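Local coordinates for protein aminotransferase (Bacillus subtilis, PDB 6L1O) that transfers amino groups with the help of pyridoxal-5'-phosphate and takes part in making the dipeptide antibiotic bacilysin, at residues Leu313-Glu318 and Thr382-Leu387; Asp342-Leu345 and Val351-Pro354; Thr11-Glu16 and Gly134-Arg139; Phe241-Trp246 and Ser281-Gly286; Phe304-Cys309 and Met317-Gly322. All blocks are in the same frame, centred on the assembly; numbering follows the deposited sequence.

Interaction 1 (Leu313-Glu318 and Thr382-Leu387); sequences LGWKME and TRIQKL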
# COMPACT_ATOMS: atom_id res chain seq x y z
N LEU B 313 -17.19 -40.78 -3.50
CA LEU B 313 -16.51 -40.89 -2.18
C LEU B 313 -17.48 -41.20 -1.07
O LEU B 313 -17.05 -41.59 0.02
CB LEU B 313 -15.77 -39.61 -1.84
CG LEU B 313 -14.77 -39.11 -2.84
CD1 LEU B 313 -14.24 -37.73 -2.44
CD2 LEU B 313 -13.63 -40.09 -3.01
N GLY B 314 -18.78 -40.98 -1.31
CA GLY B 314 -19.74 -40.98 -0.20
C GLY B 314 -19.58 -39.77 0.73
O GLY B 314 -19.98 -39.82 1.89
N TRP B 315 -18.99 -38.69 0.20
CA TRP B 315 -18.73 -37.45 0.98
C TRP B 315 -19.82 -36.41 0.73
O TRP B 315 -19.79 -35.71 -0.28
CB TRP B 315 -17.36 -36.88 0.64
CG TRP B 315 -16.81 -35.85 1.60
CD1 TRP B 315 -17.39 -35.43 2.77
CD2 TRP B 315 -15.56 -35.20 1.51
NE1 TRP B 315 -16.57 -34.52 3.40
CE2 TRP B 315 -15.44 -34.37 2.66
CE3 TRP B 315 -14.51 -35.21 0.58
CZ2 TRP B 315 -14.34 -33.57 2.87
CZ3 TRP B 315 -13.41 -34.38 0.80
CH2 TRP B 315 -13.34 -33.58 1.94
N LYS B 316 -20.80 -36.33 1.62
CA LYS B 316 -21.93 -35.45 1.42
C LYS B 316 -21.53 -34.04 1.91
O LYS B 316 -20.99 -33.90 3.00
CB LYS B 316 -23.20 -35.96 2.16
N MET B 317 -21.77 -33.03 1.09
CA MET B 317 -21.40 -31.62 1.39
C MET B 317 -22.61 -30.76 1.16
O MET B 317 -23.33 -30.96 0.20
CB MET B 317 -20.27 -31.13 0.47
CG MET B 317 -18.98 -31.91 0.56
SD MET B 317 -17.86 -31.55 -0.83
CE MET B 317 -16.44 -32.53 -0.41
N GLU B 318 -22.84 -29.81 2.04
CA GLU B 318 -23.86 -28.80 1.83
C GLU B 318 -23.39 -27.89 0.71
O GLU B 318 -22.23 -27.58 0.64
CB GLU B 318 -24.08 -27.97 3.10
CG GLU B 318 -25.49 -27.44 3.26
CD GLU B 318 -26.43 -28.54 3.71
OE1 GLU B 318 -26.19 -29.11 4.80
OE2 GLU B 318 -27.39 -28.86 2.99
N THR B 382 -10.80 -38.37 -7.91
CA THR B 382 -10.14 -39.62 -8.32
C THR B 382 -9.03 -40.06 -7.38
O THR B 382 -8.91 -41.25 -7.03
CB THR B 382 -9.58 -39.53 -9.74
OG1 THR B 382 -10.66 -39.38 -10.64
CG2 THR B 382 -8.75 -40.80 -10.13
N ARG B 383 -8.23 -39.11 -6.94
CA ARG B 383 -7.11 -39.40 -6.05
C ARG B 383 -7.57 -39.78 -4.65
O ARG B 383 -7.01 -40.70 -4.04
CB ARG B 383 -6.14 -38.24 -6.00
CG ARG B 383 -5.45 -37.95 -7.31
CD ARG B 383 -4.54 -36.79 -7.13
NE ARG B 383 -3.85 -36.42 -8.34
CZ ARG B 383 -2.85 -35.57 -8.38
NH1 ARG B 383 -2.43 -34.97 -7.25
NH2 ARG B 383 -2.31 -35.27 -9.54
N ILE B 384 -8.58 -39.09 -4.16
CA ILE B 384 -9.07 -39.33 -2.82
C ILE B 384 -9.80 -40.67 -2.74
O ILE B 384 -9.79 -41.33 -1.69
CB ILE B 384 -9.97 -38.17 -2.36
CG1 ILE B 384 -9.12 -36.91 -2.16
CG2 ILE B 384 -10.72 -38.51 -1.06
CD1 ILE B 384 -9.92 -35.72 -1.57
N GLN B 385 -10.46 -41.06 -3.82
CA GLN B 385 -11.13 -42.34 -3.88
C GLN B 385 -10.21 -43.51 -3.50
O GLN B 385 -10.64 -44.42 -2.82
CB GLN B 385 -11.70 -42.58 -5.25
CG GLN B 385 -12.80 -43.61 -5.23
CD GLN B 385 -13.38 -43.78 -6.62
OE1 GLN B 385 -12.62 -43.94 -7.58
NE2 GLN B 385 -14.70 -43.72 -6.75
N LYS B 386 -8.96 -43.46 -3.94
CA LYS B 386 -8.00 -44.51 -3.65
C LYS B 386 -7.75 -44.67 -2.15
O LYS B 386 -7.36 -45.74 -1.71
CB LYS B 386 -6.69 -44.26 -4.40
CG LYS B 386 -6.85 -44.35 -5.91
CD LYS B 386 -5.57 -44.05 -6.66
CE LYS B 386 -5.21 -42.57 -6.54
NZ LYS B 386 -4.09 -42.16 -7.42
N LEU B 387 -7.97 -43.61 -1.36
CA LEU B 387 -7.69 -43.62 0.08
C LEU B 387 -8.67 -44.45 0.87
O LEU B 387 -8.38 -44.89 1.98
CB LEU B 387 -7.67 -42.20 0.64
CG LEU B 387 -6.68 -41.22 0.01
CD1 LEU B 387 -6.61 -39.94 0.83
CD2 LEU B 387 -5.32 -41.86 -0.05

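Interaction 2 (Asp342-Leu345 and Val351-Pro354); sequences DYLL and VVTP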
# COMPACT_ATOMS: atom_id res chain seq x y z
N ASP B 342 -3.61 -32.70 6.34
CA ASP B 342 -2.26 -33.30 6.21
C ASP B 342 -2.29 -34.73 5.59
O ASP B 342 -1.44 -35.07 4.75
CB ASP B 342 -1.55 -33.34 7.56
CG ASP B 342 -0.90 -31.99 7.94
OD1 ASP B 342 -0.66 -31.14 7.07
OD2 ASP B 342 -0.61 -31.78 9.15
N TYR B 343 -3.28 -35.53 5.99
CA TYR B 343 -3.46 -36.87 5.45
C TYR B 343 -3.79 -36.85 3.94
O TYR B 343 -3.27 -37.69 3.17
CB TYR B 343 -4.55 -37.60 6.22
CG TYR B 343 -4.67 -39.07 5.84
CD1 TYR B 343 -4.00 -40.08 6.58
CD2 TYR B 343 -5.48 -39.48 4.76
CE1 TYR B 343 -4.11 -41.42 6.24
CE2 TYR B 343 -5.58 -40.82 4.41
CZ TYR B 343 -4.90 -41.79 5.15
OH TYR B 343 -5.03 -43.11 4.77
N LEU B 344 -4.59 -35.87 3.52
CA LEU B 344 -4.96 -35.75 2.10
C LEU B 344 -3.81 -35.26 1.29
O LEU B 344 -3.66 -35.67 0.13
CB LEU B 344 -6.15 -34.82 1.89
CG LEU B 344 -7.51 -35.22 2.35
CD1 LEU B 344 -8.52 -34.16 1.93
CD2 LEU B 344 -7.94 -36.61 1.93
N LEU B 345 -2.98 -34.35 1.86
CA LEU B 345 -1.81 -33.88 1.21
C LEU B 345 -0.76 -35.01 1.05
O LEU B 345 -0.22 -35.20 -0.02
CB LEU B 345 -1.20 -32.69 1.96
CG LEU B 345 0.11 -32.12 1.40
CD1 LEU B 345 0.01 -31.79 -0.09
CD2 LEU B 345 0.55 -30.92 2.21
N VAL B 351 -4.51 -30.38 -1.91
CA VAL B 351 -4.59 -29.36 -0.88
C VAL B 351 -5.98 -28.89 -0.67
O VAL B 351 -6.66 -28.44 -1.62
CB VAL B 351 -3.70 -28.15 -1.22
CG1 VAL B 351 -3.83 -27.04 -0.14
CG2 VAL B 351 -2.28 -28.59 -1.36
N VAL B 352 -6.46 -29.05 0.56
CA VAL B 352 -7.65 -28.33 1.08
C VAL B 352 -7.21 -27.43 2.26
O VAL B 352 -6.16 -27.67 2.85
CB VAL B 352 -8.78 -29.26 1.50
CG1 VAL B 352 -9.24 -30.09 0.31
CG2 VAL B 352 -8.35 -30.16 2.64
N THR B 353 -8.00 -26.43 2.61
CA THR B 353 -7.63 -25.56 3.71
C THR B 353 -8.22 -26.13 5.00
O THR B 353 -9.43 -26.28 5.09
CB THR B 353 -8.15 -24.14 3.54
OG1 THR B 353 -7.98 -23.71 2.20
CG2 THR B 353 -7.38 -23.17 4.49
N PRO B 354 -7.39 -26.38 6.01
CA PRO B 354 -7.98 -26.89 7.25
C PRO B 354 -8.78 -25.82 7.93
O PRO B 354 -8.36 -24.66 7.97
CB PRO B 354 -6.73 -27.33 8.08
CG PRO B 354 -5.60 -26.56 7.52
CD PRO B 354 -5.92 -26.22 6.10

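Interaction 3 (Thr11-Glu16 and Gly134-Arg139); sequences TLPRQE and GITMAR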
# COMPACT_ATOMS: atom_id res chain seq x y z
N THR B 11 5.60 -9.36 17.32
CA THR B 11 4.29 -9.88 17.72
C THR B 11 3.40 -10.25 16.53
O THR B 11 2.29 -10.63 16.73
CB THR B 11 3.50 -8.86 18.57
OG1 THR B 11 3.22 -7.68 17.81
CG2 THR B 11 4.26 -8.44 19.83
N LEU B 12 3.87 -10.09 15.28
CA LEU B 12 3.05 -10.41 14.13
C LEU B 12 2.52 -11.84 14.25
O LEU B 12 3.27 -12.74 14.60
CB LEU B 12 3.86 -10.27 12.83
CG LEU B 12 4.10 -8.84 12.30
CD1 LEU B 12 5.00 -8.87 11.06
CD2 LEU B 12 2.82 -8.12 11.99
N PRO B 13 1.22 -12.06 13.97
CA PRO B 13 0.69 -13.41 14.03
C PRO B 13 1.28 -14.30 12.94
O PRO B 13 1.57 -13.83 11.82
CB PRO B 13 -0.82 -13.23 13.85
CG PRO B 13 -0.99 -11.87 13.21
CD PRO B 13 0.18 -11.06 13.63
N ARG B 14 1.48 -15.57 13.29
CA ARG B 14 2.00 -16.55 12.36
C ARG B 14 0.98 -16.78 11.24
O ARG B 14 -0.22 -16.99 11.52
CB ARG B 14 2.28 -17.86 13.14
N GLN B 15 1.44 -16.71 9.99
CA GLN B 15 0.60 -17.09 8.85
C GLN B 15 0.61 -18.62 8.68
O GLN B 15 1.44 -19.18 7.98
CB GLN B 15 1.08 -16.38 7.59
CG GLN B 15 0.86 -14.88 7.70
CD GLN B 15 1.28 -14.16 6.45
OE1 GLN B 15 2.41 -14.33 5.99
NE2 GLN B 15 0.39 -13.33 5.90
N GLU B 16 -0.30 -19.28 9.38
CA GLU B 16 -0.24 -20.74 9.54
C GLU B 16 -0.37 -21.50 8.19
O GLU B 16 0.31 -22.48 7.98
CB GLU B 16 -1.29 -21.22 10.55
N GLY B 134 -4.36 -6.84 11.31
CA GLY B 134 -4.66 -5.47 11.61
C GLY B 134 -4.89 -5.24 13.11
O GLY B 134 -4.43 -4.28 13.68
N ILE B 135 -5.58 -6.16 13.73
CA ILE B 135 -5.97 -6.00 15.11
C ILE B 135 -4.72 -6.10 15.99
O ILE B 135 -4.56 -5.29 16.94
CB ILE B 135 -6.99 -7.07 15.50
CG1 ILE B 135 -8.32 -6.76 14.80
CG2 ILE B 135 -7.19 -7.09 17.03
CD1 ILE B 135 -9.34 -7.86 14.91
N THR B 136 -3.85 -7.06 15.68
CA THR B 136 -2.65 -7.27 16.47
C THR B 136 -1.68 -6.09 16.26
O THR B 136 -1.10 -5.61 17.20
CB THR B 136 -1.96 -8.58 16.12
OG1 THR B 136 -2.92 -9.66 16.24
CG2 THR B 136 -0.82 -8.85 17.06
N MET B 137 -1.55 -5.63 15.03
CA MET B 137 -0.73 -4.48 14.72
C MET B 137 -1.24 -3.17 15.27
O MET B 137 -0.45 -2.23 15.41
CB MET B 137 -0.54 -4.34 13.21
CG MET B 137 0.25 -5.52 12.66
SD MET B 137 0.06 -5.63 10.86
CE MET B 137 1.30 -4.45 10.35
N ALA B 138 -2.52 -3.10 15.59
CA ALA B 138 -3.10 -1.98 16.32
C ALA B 138 -2.90 -2.16 17.86
O ALA B 138 -3.31 -1.30 18.62
CB ALA B 138 -4.59 -1.84 16.03
N ARG B 139 -2.31 -3.29 18.25
CA ARG B 139 -2.09 -3.64 19.66
C ARG B 139 -3.40 -3.80 20.43
O ARG B 139 -3.47 -3.54 21.62
CB ARG B 139 -1.16 -2.62 20.33
CG ARG B 139 0.10 -2.31 19.54
CD ARG B 139 0.89 -1.16 20.16
NE ARG B 139 2.35 -1.46 20.22
CZ ARG B 139 3.26 -1.05 19.32
NH1 ARG B 139 2.91 -0.28 18.30
NH2 ARG B 139 4.53 -1.40 19.47

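Interaction 4 (Phe241-Trp246 and Ser281-Gly286); sequences FNMAGW and SAALSG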
# COMPACT_ATOMS: atom_id res chain seq x y z
N PHE B 241 -14.12 -9.50 -10.26
CA PHE B 241 -13.65 -9.24 -11.61
C PHE B 241 -12.45 -10.03 -12.02
O PHE B 241 -11.81 -9.73 -13.06
CB PHE B 241 -13.35 -7.74 -11.76
CG PHE B 241 -14.56 -6.87 -11.57
CD1 PHE B 241 -15.57 -6.86 -12.51
CD2 PHE B 241 -14.67 -6.05 -10.44
CE1 PHE B 241 -16.70 -6.06 -12.32
CE2 PHE B 241 -15.75 -5.21 -10.30
CZ PHE B 241 -16.77 -5.24 -11.24
N ASN B 242 -12.10 -11.07 -11.25
CA ASN B 242 -10.84 -11.80 -11.48
C ASN B 242 -9.66 -10.79 -11.56
O ASN B 242 -8.84 -10.80 -12.53
CB ASN B 242 -10.92 -12.61 -12.77
CG ASN B 242 -11.96 -13.67 -12.77
OD1 ASN B 242 -12.32 -14.19 -11.75
ND2 ASN B 242 -12.48 -13.99 -13.96
N MET B 243 -9.60 -9.89 -10.59
CA MET B 243 -8.54 -8.87 -10.54
C MET B 243 -7.68 -8.98 -9.29
O MET B 243 -7.10 -7.96 -8.82
CB MET B 243 -9.18 -7.48 -10.65
CG MET B 243 -9.70 -7.16 -12.03
SD MET B 243 -10.62 -5.64 -12.16
CE MET B 243 -9.23 -4.51 -12.29
N ALA B 244 -7.50 -10.20 -8.78
CA ALA B 244 -6.78 -10.42 -7.53
C ALA B 244 -5.40 -9.85 -7.56
O ALA B 244 -4.94 -9.26 -6.55
CB ALA B 244 -6.79 -11.89 -7.14
N GLY B 245 -4.72 -9.96 -8.72
CA GLY B 245 -3.37 -9.52 -8.87
C GLY B 245 -3.23 -8.00 -9.03
O GLY B 245 -2.16 -7.45 -8.83
N TRP B 246 -4.32 -7.35 -9.40
CA TRP B 246 -4.34 -5.90 -9.66
C TRP B 246 -4.28 -5.04 -8.40
O TRP B 246 -3.80 -3.88 -8.46
CB TRP B 246 -5.54 -5.51 -10.43
CG TRP B 246 -5.66 -6.15 -11.79
CD1 TRP B 246 -5.71 -7.50 -12.10
CD2 TRP B 246 -5.81 -5.45 -13.03
NE1 TRP B 246 -5.90 -7.65 -13.47
CE2 TRP B 246 -5.94 -6.42 -14.06
CE3 TRP B 246 -5.84 -4.10 -13.38
CZ2 TRP B 246 -6.09 -6.07 -15.39
CZ3 TRP B 246 -6.04 -3.75 -14.74
CH2 TRP B 246 -6.13 -4.73 -15.71
N SER B 281 -12.64 1.63 -13.16
CA SER B 281 -13.83 2.30 -13.55
C SER B 281 -14.53 1.56 -14.71
O SER B 281 -15.74 1.51 -14.75
CB SER B 281 -13.50 3.76 -13.93
OG SER B 281 -14.63 4.28 -14.51
N ALA B 282 -13.74 0.96 -15.60
CA ALA B 282 -14.29 0.19 -16.72
C ALA B 282 -14.87 -1.12 -16.17
O ALA B 282 -15.85 -1.58 -16.66
CB ALA B 282 -13.24 -0.09 -17.78
N ALA B 283 -14.29 -1.65 -15.08
CA ALA B 283 -14.87 -2.82 -14.42
C ALA B 283 -16.24 -2.55 -13.86
O ALA B 283 -17.20 -3.27 -14.13
CB ALA B 283 -13.93 -3.39 -13.36
N LEU B 284 -16.37 -1.44 -13.16
CA LEU B 284 -17.58 -1.10 -12.50
C LEU B 284 -18.67 -0.71 -13.49
O LEU B 284 -19.85 -0.97 -13.27
CB LEU B 284 -17.36 0.07 -11.54
CG LEU B 284 -16.38 -0.17 -10.39
CD1 LEU B 284 -16.20 1.12 -9.57
CD2 LEU B 284 -16.84 -1.36 -9.56
N SER B 285 -18.29 0.00 -14.54
CA SER B 285 -19.27 0.50 -15.48
C SER B 285 -19.58 -0.55 -16.55
O SER B 285 -20.48 -0.38 -17.38
CB SER B 285 -18.78 1.79 -16.15
OG SER B 285 -17.61 1.56 -16.94
N GLY B 286 -18.86 -1.65 -16.54
CA GLY B 286 -19.07 -2.68 -17.54
C GLY B 286 -20.34 -3.51 -17.41
O GLY B 286 -21.11 -3.38 -16.49

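Interaction 5 (Phe304-Cys309 and Met317-Gly322); sequences FFTALC and MEKPKG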
# COMPACT_ATOMS: atom_id res chain seq x y z
N PHE B 304 -21.25 -29.80 -10.01
CA PHE B 304 -20.40 -30.90 -10.49
C PHE B 304 -19.59 -31.59 -9.38
O PHE B 304 -19.60 -32.85 -9.27
CB PHE B 304 -19.44 -30.39 -11.53
CG PHE B 304 -18.43 -31.40 -12.00
CD1 PHE B 304 -18.81 -32.42 -12.89
CD2 PHE B 304 -17.12 -31.35 -11.57
CE1 PHE B 304 -17.86 -33.34 -13.34
CE2 PHE B 304 -16.18 -32.27 -11.99
CZ PHE B 304 -16.57 -33.27 -12.90
N PHE B 305 -18.86 -30.79 -8.61
CA PHE B 305 -17.99 -31.25 -7.57
C PHE B 305 -18.72 -31.93 -6.42
O PHE B 305 -18.31 -32.99 -5.94
CB PHE B 305 -17.19 -30.06 -6.98
CG PHE B 305 -16.20 -30.46 -5.92
CD1 PHE B 305 -14.97 -31.07 -6.26
CD2 PHE B 305 -16.48 -30.23 -4.59
CE1 PHE B 305 -14.06 -31.43 -5.28
CE2 PHE B 305 -15.58 -30.61 -3.61
CZ PHE B 305 -14.38 -31.18 -3.94
N THR B 306 -19.74 -31.31 -5.90
CA THR B 306 -20.45 -31.89 -4.74
C THR B 306 -21.19 -33.21 -5.16
O THR B 306 -21.27 -34.20 -4.40
CB THR B 306 -21.41 -30.91 -4.08
OG1 THR B 306 -22.32 -30.38 -5.03
CG2 THR B 306 -20.64 -29.74 -3.39
N ALA B 307 -21.69 -33.23 -6.38
CA ALA B 307 -22.35 -34.47 -6.88
C ALA B 307 -21.34 -35.58 -7.03
O ALA B 307 -21.63 -36.74 -6.73
CB ALA B 307 -23.08 -34.18 -8.18
N LEU B 308 -20.13 -35.24 -7.46
CA LEU B 308 -19.09 -36.20 -7.71
C LEU B 308 -18.50 -36.75 -6.39
O LEU B 308 -18.25 -37.98 -6.27
CB LEU B 308 -17.98 -35.60 -8.53
CG LEU B 308 -16.99 -36.50 -9.19
CD1 LEU B 308 -17.70 -37.39 -10.23
CD2 LEU B 308 -15.88 -35.67 -9.85
N CYS B 309 -18.29 -35.86 -5.42
CA CYS B 309 -17.87 -36.26 -4.08
C CYS B 309 -18.87 -37.24 -3.46
O CYS B 309 -18.45 -38.24 -2.90
CB CYS B 309 -17.66 -35.06 -3.17
SG CYS B 309 -16.13 -34.18 -3.57
N MET B 317 -21.77 -33.03 1.09
CA MET B 317 -21.40 -31.62 1.39
C MET B 317 -22.61 -30.76 1.16
O MET B 317 -23.33 -30.96 0.20
CB MET B 317 -20.27 -31.13 0.47
CG MET B 317 -18.98 -31.91 0.56
SD MET B 317 -17.86 -31.55 -0.83
CE MET B 317 -16.44 -32.53 -0.41
N GLU B 318 -22.84 -29.81 2.04
CA GLU B 318 -23.86 -28.80 1.83
C GLU B 318 -23.39 -27.89 0.71
O GLU B 318 -22.23 -27.58 0.64
CB GLU B 318 -24.08 -27.97 3.10
CG GLU B 318 -25.49 -27.44 3.26
CD GLU B 318 -26.43 -28.54 3.71
OE1 GLU B 318 -26.19 -29.11 4.80
OE2 GLU B 318 -27.39 -28.86 2.99
N LYS B 319 -24.29 -27.52 -0.20
CA LYS B 319 -23.95 -26.56 -1.23
C LYS B 319 -23.94 -25.15 -0.60
O LYS B 319 -24.88 -24.78 0.10
CB LYS B 319 -24.90 -26.62 -2.41
CG LYS B 319 -24.76 -27.92 -3.24
CD LYS B 319 -25.45 -27.77 -4.57
CE LYS B 319 -25.39 -29.11 -5.29
NZ LYS B 319 -26.18 -29.06 -6.54
N PRO B 320 -22.87 -24.38 -0.83
CA PRO B 320 -22.83 -23.02 -0.27
C PRO B 320 -23.93 -22.13 -0.80
O PRO B 320 -24.31 -22.25 -1.96
CB PRO B 320 -21.45 -22.51 -0.75
CG PRO B 320 -21.14 -23.35 -1.95
CD PRO B 320 -21.64 -24.69 -1.57
N LYS B 321 -24.38 -21.19 0.03
CA LYS B 321 -25.30 -20.17 -0.46
C LYS B 321 -24.60 -19.06 -1.25
O LYS B 321 -25.21 -18.41 -2.13
CB LYS B 321 -26.09 -19.55 0.69
CG LYS B 321 -27.19 -20.44 1.24
CD LYS B 321 -28.11 -20.92 0.14
CE LYS B 321 -29.28 -21.72 0.71
NZ LYS B 321 -28.79 -23.04 1.17
N GLY B 322 -23.34 -18.87 -0.99
CA GLY B 322 -22.56 -17.82 -1.68
C GLY B 322 -21.09 -18.15 -1.61
O GLY B 322 -20.71 -19.12 -0.97
O HOH W 1 -21.35 -33.65 -1.58

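Interaction 1 (Leu313-Glu318 and Thr382-Leu387)
Leu313 lodges its two methyls against Ile384 and Gln385, joining the end of helix 289-313 to the end of helix 374-385, two C-terminal helices of the class I aminotransferase fold. The tight part is small. Leu313 CD2 presses on the helix backbone itself, 3.4 Å from Gln385 N, and stands 3.8 Å from Ile384 CG2. Leu313 CD1 comes to the same Ile384 methyl, so that CG2 is straddled by both branches of the leucine; the two side chains cross at about a right angle. The isoleucine offers this methyl because CG2 lies anti to its own backbone N, while CG1 and CD1 run on toward the edge of the Trp315 indole. There Ile384 CD1 lies near the ring plane but 4.4 Å from Trp315 CZ3, a looser touch. Phe391 stacks on Trp315 and also packs against Leu313 and Ile384, and the indole NE1 is held by Glu329 O.

Toward solvent the contact thins out. Gln385 gives it little more than CB, 3.9 Å from Leu313 CD2, and its extended chain reaches back to helix 289-313, where NE2 is hydrogen-bonded to Glu312. Gly314, with positive phi (69°), takes the chain out of the helix and into the loop that places Trp315. Beyond it, the extended side chain of Met317 reaches over the indole, its CE 3.3 Å above the plane and over the ring centre.

Interaction 2 (Asp342-Leu345 and Val351-Pro354)
Leu345 and Val351 mark the closest approach of the two backbones, their CA atoms 5.7 Å apart, where the chain leaves helix 337-348, turns within a few residues and runs by way of strand 350-351 into strand 353-354. No hydrogen bond spans the gap; two leucine-valine pairs, one beside the other, fill it. In the first, Leu345 CD1 meets Val351 CG2 at 4.1 Å, and the side chains lie alongside each other, pointing the same way. Val351 starts away from the helix, yet its CG2 sits beside the backbone N and thereby faces the leucine. Leu345 has CG anti to its backbone N (chi1 177°), which carries the isobutyl group across to this methyl. In the second pair Leu344 points toward the strand, and its CD1 lies 4.1 Å from Val352 CG2, the branch wedged between backbone N and carbonyl carbon; here the side chains run at a slant to one another.

The pairs serve different neighbours. Leu345 and Val351 continue into helix 16-28 through Met27 and Val24, whereas Leu344 and Val352 face helix 374-385, touching Ile384 and Phe380 respectively. The backbone of Val351 is also hydrogen-bonded to Ile35, and that of Thr353 to Arg367. The two pairs thus line the inner side of a tight helix-to-strand connection, holding helix 337-348 against residues 351-352, which lead from the short parallel pairing with strand 35-36 into edge strand 353-354 of the three-stranded antiparallel sheet in the C-terminal part of this class I aminotransferase fold.

Interaction 3 (Thr11-Glu16 and Gly134-Arg139)
Leu12 and Met137 make the apolar part of this contact. Leu12 CD2 lies 3.7 Å from Met137 CG and 3.9 Å from Met137 SD, so one methyl lies beside the CG-SD bond. Met137 runs out extended to its sulfur and then bends (chi3 83°). Leu12 begins by pointing away from the helix, and it is the far end of its side chain that returns to the methionine. Phe264 of the second subunit packs on both residues and turns the pair into part of the dimer interface.

Thr136 supplies the remaining van der Waals contacts, with its methyl and CB rather than its hydroxyl. Thr136 CG2 sits 3.6 Å from the carbonyl oxygen Thr11 O, and Pro13 CD approaches Thr136 CB to 4.1 Å, the two side chains reaching toward each other. Thr136 OG1 is engaged in its own helix by Leu132 O, as Thr11 OG1 is by Asp7 O.

Hydrogen bonds act within helix 130-137 and not across the contact. Ala138 N to Gly134 O, at 2.9 Å, is the last regular helix bond. Arg139, with positive phi (63°) and its N bonded to Thr136 O at 2.8 Å, then closes the helix in a Schellman motif, just beyond the surface on which the loop lies. In the loop, Gln15 centres an inverse gamma turn, and its side chain bonds to Glu130. The arrangement is that of an N-terminal segment laid over a helix of the cofactor-binding part of the fold, at the dimer interface of a class I aminotransferase.

Interaction 4 (Phe241-Trp246 and Ser281-Gly286)
With its CG beside the backbone N (chi1 -63°), Phe241 swings its ring toward helix 274-285 and lays it flat over Ala283; the same first rotamer in Met243, extended at chi2, brings its sulfur to the same alanine. Ala283 CB stands 3.7 Å from the centroid of the Phe241 ring and only 1° off its normal, a nearly perfectly centred CH-pi contact. Farther along, the ring meets backbone: Phe241 CE1 comes within 3.4 Å of Ala283 O. Leu284 crosses the phenylalanine at about a right angle, its CD2 4.1 Å from Phe241 CE2. Met243 SD lies 4.2 Å from Ala283 CB, so the small side chain is shared by an aromatic ring and a thioether, while a bend at chi3 (82°) turns Met243 CE back over a face of the Trp246 indole, toward its rim.

The helix is finishing here. Ser281 O accepts two bonds, from Ser285 N at 3.0 Å and from Ser285 OG at 2.9 Å, which reach it from opposite faces of the carbonyl plane; the serine hydroxyl is thus turned back onto its own helix.

Phe237 also packs on Met243, Ala283 and Leu284, and Trp246 stacks on Phe273 of the second subunit. The loop carrying Phe241 and Met243 comes just after the cofactor-pocket residues Ser238 and Lys239 and leads to Arg247. This buried contact therefore backs the pyridoxal-phosphate site of a class I aminotransferase, with the side chain of Met243 about 8 Å from the bound cofactor.

Interaction 5 (Phe304-Cys309 and Met317-Gly322)
Met317 and Thr306 bury the most surface here, and Lys319 adds a more exposed flank. Met317 points at helix 289-313 and stretches across it, its chain extended beyond CG. Its sulfur reaches Phe305: Met317 SD lies 3.7 Å from Phe305 CE2 and 4.9 Å from the ring centroid, at 66° off the normal, an oblique Met-aromatic contact. The terminal methyl lies between Phe305 and Cys309, a turn apart on the helix, with Met317 CE 3.6 Å from Cys309 SG. That thiol covers a face of the same phenyl ring toward its rim, so Phe305, Cys309 and the methionine tip all pack on one another.

This is the chain doubling back after a helix: the loop 317-322 runs beside the helix it has just left, on its way to strand 325-329 of the C-terminal sheet in the class I aminotransferase fold. Val326 and Ala328 of that strand also touch Met317.

Thr306 presents its methyl to this loop, CG2 standing 4.1 Å from Met317 CB. Its OG1 occupies the position between backbone N and carbonyl carbon (chi1 54°), from which it bonds Ile302 O one turn earlier. A water bridges the backbones as well, donating to Thr306 O at 2.9 Å and accepting a weak bond from Met317 N. Lys319 lies extended past the threonine, its CE 3.3 Å from Thr306 OG1, and carries NZ to a salt bridge with Asp303.

Overall arrangement
From the N terminus, interaction 3 comes first and spans the longest loop, returning from helix 130-137 to the segment ahead of helix 16-28. Interaction 4 follows in series, joining the loop after helix 237-240 to helix 274-285; it and interaction 3 both touch the second subunit. Interaction 5 then folds residues 317-322 back on helix 289-313. Interaction 1 opens before that loop is complete, shares Met317 and Glu318 with it, and closes only at helix 374-385, enclosing the short turn of interaction 2. Interactions 1 and 2 meet where Ile384 and Leu387 touch Leu344, so interactions 1, 2 and 5 connect the C-terminal helices and sheet.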